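Local coordinates for cutinase-like protein (Cryptococcus sp., PDB 2CZQ) that probably hydrolyses carboxylic ester bonds, as a cutinase-like enzyme of the alpha/beta hydrolase fold, at residues R28-N31 with S32-A36. Sequence-based numbering, arbitrary orientation.
Sequences RTMN and SQITA
Ser32 turns its side chain back along the helix onto the turn before it: in one of its two conformers OG donates to Thr29 O at 2.7 Å, in the carbonyl plane and on a lone pair, while its backbone N bonds to Arg28 O. A chi1 of 76° sets OG between the residue's own N and carbonyl carbon. Thr29 O is gripped twice, since Gln33 N also donates to it. The Gln33 side chain runs back beside that same carbonyl, with CG 3.4 Å from Thr29 O; its extended chain brings NE2 to 3.7 Å from Met30 CA and passes across Thr29 at an angle, NE2 near CG2. Ile34 N bonds to Met30 O at 2.8 Å. Ile34 CD1 lies 3.4 Å from Asn31 OD1 and as close to Met30 O; the Asn31 and Ile34 side chains run alongside each other in the same direction, and CD1 also loosely meets Met30 CG. The buried Asn31 amide is held at both ends, ND2 by Gln23 and OD1 by Gln82, so the isoleucine methyl packs against an oxygen already engaged. Thr35 does the same as Ser32, but with the carbonyl four residues back instead of three: with chi1 at 56°, OG1 donates to Asn31 O at 2.8 Å, tilted 18° from the carbonyl plane, and its own N donates to the same oxygen. Met30 and Gln33 touch Tyr194 of helix 187-200, which Ile34 also reaches at Ala197, and Asn31, Ile34 and Thr35 touch strand 9-14. Side-chain hydroxyls bonded to carbonyls of the preceding turn are a familiar feature of alpha-helices; here they lie on helix 28-37, the crossover helix of the beta-alpha-beta unit joining parallel strands 9-14 and 41-45 in the alpha/beta hydrolase fold.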
loop_
_atom_site.group_PDB
_atom_site.type_symbol
_atom_site.label_atom_id
_atom_site.label_comp_id
_atom_site.label_asym_id
_atom_site.label_seq_id
_atom_site.Cartn_x
_atom_site.Cartn_y
_atom_site.Cartn_z
ATOM N N ARG A 28 0.637 -0.681 11.364
ATOM C CA ARG A 28 0.155 -1.275 12.608
ATOM C C ARG A 28 -1.054 -0.542 13.190
ATOM O O ARG A 28 -2.064 -1.166 13.528
ATOM C CB ARG A 28 1.287 -1.325 13.636
ATOM C CG ARG A 28 1.067 -2.301 14.780
ATOM C CD ARG A 28 2.287 -2.511 15.679
ATOM N NE ARG A 28 3.555 -2.323 14.970
ATOM C CZ ARG A 28 4.544 -3.212 14.932
ATOM N NH1 ARG A 28 4.435 -4.377 15.559
ATOM N NH2 ARG A 28 5.652 -2.935 14.258
ATOM N N THR A 29 -0.960 0.776 13.319
ATOM C CA THR A 29 -2.056 1.524 13.910
ATOM C C THR A 29 -3.303 1.472 13.040
ATOM O O THR A 29 -4.371 1.087 13.515
ATOM C CB THR A 29 -1.623 2.951 14.208
ATOM O OG1 THR A 29 -0.676 2.898 15.279
ATOM C CG2 THR A 29 -2.785 3.778 14.764
ATOM N N MET A 30 -3.174 1.815 11.763
ATOM C CA MET A 30 -4.356 1.817 10.912
ATOM C C MET A 30 -5.001 0.438 10.863
ATOM O O MET A 30 -6.225 0.330 10.840
ATOM C CB MET A 30 -4.059 2.344 9.506
ATOM C CG MET A 30 -3.189 1.446 8.632
ATOM S SD MET A 30 -2.815 2.185 7.038
ATOM C CE MET A 30 -1.638 3.464 7.516
ATOM N N ASN A 31 -4.189 -0.619 10.866
ATOM C CA ASN A 31 -4.757 -1.957 10.777
ATOM C C ASN A 31 -5.473 -2.388 12.043
ATOM O O ASN A 31 -6.473 -3.104 11.969
ATOM C CB ASN A 31 -3.716 -2.965 10.320
ATOM C CG ASN A 31 -3.379 -2.798 8.860
ATOM O OD1 ASN A 31 -4.038 -2.040 8.153
ATOM N ND2 ASN A 31 -2.368 -3.520 8.398
ATOM N N SER A 32 -4.989 -1.933 13.196
ATOM C CA SER A 32 -5.742 -2.104 14.432
ATOM C C SER A 32 -7.101 -1.399 14.334
ATOM O O SER A 32 -8.108 -1.917 14.802
ATOM C CB SER A 32 -4.932 -1.652 15.651
ATOM O OG SER A 32 -4.877 -0.244 15.753
ATOM N N GLN A 33 -7.130 -0.226 13.708
ATOM C CA GLN A 33 -8.374 0.520 13.544
ATOM C C GLN A 33 -9.329 -0.155 12.562
ATOM O O GLN A 33 -10.530 -0.248 12.820
ATOM C CB GLN A 33 -8.091 1.943 13.073
ATOM C CG GLN A 33 -7.311 2.802 14.042
ATOM C CD GLN A 33 -7.193 4.206 13.520
ATOM O OE1 GLN A 33 -8.026 5.064 13.837
ATOM N NE2 GLN A 33 -6.195 4.444 12.685
ATOM N N ILE A 34 -8.797 -0.616 11.434
ATOM C CA ILE A 34 -9.624 -1.221 10.391
ATOM C C ILE A 34 -10.260 -2.504 10.913
ATOM O O ILE A 34 -11.468 -2.700 10.778
ATOM C CB ILE A 34 -8.801 -1.512 9.116
ATOM C CG1 ILE A 34 -8.269 -0.224 8.483
ATOM C CG2 ILE A 34 -9.629 -2.307 8.104
ATOM C CD1 ILE A 34 -7.002 -0.437 7.669
ATOM N N THR A 35 -9.444 -3.375 11.506
ATOM C CA THR A 35 -9.956 -4.656 11.986
ATOM C C THR A 35 -10.909 -4.499 13.163
ATOM O O THR A 35 -11.784 -5.336 13.349
ATOM C CB THR A 35 -8.839 -5.663 12.320
ATOM O OG1 THR A 35 -7.934 -5.106 13.286
ATOM C CG2 THR A 35 -8.005 -5.990 11.072
ATOM N N ALA A 36 -10.751 -3.434 13.947
ATOM C CA ALA A 36 -11.704 -3.143 15.016
ATOM C C ALA A 36 -13.020 -2.598 14.466
ATOM O O ALA A 36 -14.079 -2.808 15.066
ATOM C CB ALA A 36 -11.110 -2.171 16.030
#